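Local coordinates for protein sorting nexin-21 (Mus musculus, PDB 4YMR) that binds, as a whole protein, membranes enriched in phosphatidylinositol 3-phosphate (through its PX domain) and phosphatidylinositol 4,5-bisphosphate, this chain being its PXB/TPR part, at residues A[96-101]-A[129-134]. Sequence-based numbering, arbitrary orientation.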
loop_
_atom_site.group_PDB
_atom_site.type_symbol
_atom_site.label_atom_id
_atom_site.label_comp_id
_atom_site.label_asym_id
_atom_site.label_seq_id
_atom_site.Cartn_x
_atom_site.Cartn_y
_atom_site.Cartn_z
ATOM N N PHE A 96 -10.420 8.235 -6.105
ATOM C CA PHE A 96 -10.667 9.416 -5.282
ATOM C C PHE A 96 -10.669 10.740 -6.059
ATOM O O PHE A 96 -11.539 11.587 -5.832
ATOM C CB PHE A 96 -9.750 9.462 -4.051
ATOM C CG PHE A 96 -10.264 8.654 -2.891
ATOM C CD1 PHE A 96 -11.421 9.040 -2.211
ATOM C CD2 PHE A 96 -9.605 7.514 -2.483
ATOM C CE1 PHE A 96 -11.899 8.285 -1.145
ATOM C CE2 PHE A 96 -10.077 6.759 -1.433
ATOM C CZ PHE A 96 -11.226 7.143 -0.761
ATOM N N LEU A 97 -9.720 10.918 -6.976
ATOM C CA LEU A 97 -9.759 12.089 -7.845
ATOM C C LEU A 97 -11.116 12.182 -8.523
ATOM O O LEU A 97 -11.752 13.228 -8.486
ATOM C CB LEU A 97 -8.604 12.104 -8.862
ATOM C CG LEU A 97 -7.216 12.404 -8.263
ATOM C CD1 LEU A 97 -6.110 12.336 -9.294
ATOM C CD2 LEU A 97 -7.167 13.760 -7.542
ATOM N N GLU A 98 -11.577 11.075 -9.100
ATOM C CA GLU A 98 -12.867 11.045 -9.789
ATOM C C GLU A 98 -14.036 11.353 -8.838
ATOM O O GLU A 98 -14.934 12.130 -9.170
ATOM C CB GLU A 98 -13.070 9.702 -10.510
ATOM C CG GLU A 98 -14.481 9.466 -11.055
ATOM C CD GLU A 98 -14.833 10.400 -12.204
ATOM O OE1 GLU A 98 -14.054 10.468 -13.179
ATOM O OE2 GLU A 98 -15.889 11.072 -12.137
ATOM N N ALA A 99 -14.014 10.761 -7.652
ATOM C CA ALA A 99 -15.075 10.997 -6.685
ATOM C C ALA A 99 -15.046 12.449 -6.223
ATOM O O ALA A 99 -16.085 13.050 -5.971
ATOM C CB ALA A 99 -14.941 10.053 -5.505
ATOM N N HIS A 100 -13.844 13.006 -6.124
ATOM C CA HIS A 100 -13.663 14.413 -5.760
ATOM C C HIS A 100 -14.136 15.388 -6.834
ATOM O O HIS A 100 -14.713 16.427 -6.511
ATOM C CB HIS A 100 -12.198 14.703 -5.415
ATOM C CG HIS A 100 -11.991 16.003 -4.702
ATOM N ND1 HIS A 100 -11.567 17.146 -5.350
ATOM C CD2 HIS A 100 -12.156 16.340 -3.401
ATOM C CE1 HIS A 100 -11.477 18.130 -4.470
ATOM N NE2 HIS A 100 -11.822 17.674 -3.285
ATOM N N VAL A 101 -13.880 15.071 -8.100
ATOM C CA VAL A 101 -14.360 15.905 -9.208
ATOM C C VAL A 101 -15.879 15.871 -9.263
ATOM O O VAL A 101 -16.522 16.901 -9.419
ATOM C CB VAL A 101 -13.811 15.444 -10.573
ATOM C CG1 VAL A 101 -14.614 16.082 -11.713
ATOM C CG2 VAL A 101 -12.362 15.797 -10.700
ATOM N N THR A 129 -8.910 6.155 -18.907
ATOM C CA THR A 129 -10.029 7.083 -19.037
ATOM C C THR A 129 -11.266 6.186 -18.829
ATOM O O THR A 129 -11.163 4.967 -18.989
ATOM C CB THR A 129 -9.956 7.955 -20.320
ATOM O OG1 THR A 129 -8.710 8.664 -20.306
ATOM C CG2 THR A 129 -11.062 9.002 -20.328
ATOM N N PRO A 130 -12.429 6.773 -18.520
ATOM C CA PRO A 130 -13.014 6.501 -17.198
ATOM C C PRO A 130 -12.108 5.639 -16.294
ATOM O O PRO A 130 -11.880 4.460 -16.553
ATOM C CB PRO A 130 -14.336 5.829 -17.538
ATOM C CG PRO A 130 -14.755 6.505 -18.797
ATOM C CD PRO A 130 -13.465 6.739 -19.571
ATOM N N PRO A 131 -11.588 6.245 -15.219
ATOM C CA PRO A 131 -10.797 5.551 -14.193
ATOM C C PRO A 131 -11.693 4.581 -13.437
ATOM O O PRO A 131 -12.909 4.723 -13.516
ATOM C CB PRO A 131 -10.344 6.689 -13.273
ATOM C CG PRO A 131 -11.351 7.787 -13.484
ATOM C CD PRO A 131 -11.811 7.666 -14.905
ATOM N N PRO A 132 -11.114 3.601 -12.727
ATOM C CA PRO A 132 -11.923 2.711 -11.883
ATOM C C PRO A 132 -12.652 3.536 -10.843
ATOM O O PRO A 132 -12.244 4.656 -10.557
ATOM C CB PRO A 132 -10.876 1.836 -11.185
ATOM C CG PRO A 132 -9.701 1.870 -12.069
ATOM C CD PRO A 132 -9.685 3.254 -12.670
ATOM N N SER A 133 -13.722 3.012 -10.275
ATOM C CA SER A 133 -14.469 3.836 -9.347
ATOM C C SER A 133 -14.229 3.385 -7.920
ATOM O O SER A 133 -13.704 2.296 -7.679
ATOM C CB SER A 133 -15.961 3.862 -9.676
ATOM O OG SER A 133 -16.583 2.673 -9.254
ATOM N N LEU A 134 -14.617 4.250 -6.989
ATOM C CA LEU A 134 -14.497 3.996 -5.568
ATOM C C LEU A 134 -15.250 2.725 -5.203
ATOM O O LEU A 134 -14.736 1.863 -4.490
ATOM C CB LEU A 134 -15.031 5.205 -4.809
ATOM C CG LEU A 134 -14.170 5.779 -3.690
ATOM C CD1 LEU A 134 -12.708 5.762 -4.044
ATOM C CD2 LEU A 134 -14.624 7.186 -3.366
#
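L134 meets helix 93-106 with both of its methyl branches. L134 CD1 sits over the centre of the F96 ring, 3.6 Å from the centroid and only 3° off the ring normal, a CH-pi contact well suited to a leucine methyl over an aromatic face. The other branch, L134 CD2, fills the angle between ring and helix: it lies 3.7 Å from F96 CE1 and 3.6 Å from A99 CB. Alanine suits this place, three residues on from F96 and on nearly the same side of the helix, because its short methyl lets the leucine come close to the helix surface.

A second, looser contact pairs E98 with P131, the two side chains crossing at about a right angle. P131 CG lies 3.9 Å from E98 CB and 3.8 Å from E98 OE1. Chi1 of 170° puts E98 CG anti to the backbone N and the chain bends at chi2; OE1 lies by the proline, while OE2 forms a salt bridge with R102.

S133, at the N-cap position, caps E136 N through OG, and L134 is the first residue of helix 134-140. V62 of the second subunit also packs on L134, and A80 of that subunit on F96. The arrangement is a proline-rich linker folded back along a helix of the domain-swapped, all-helical PXB/TPR domain.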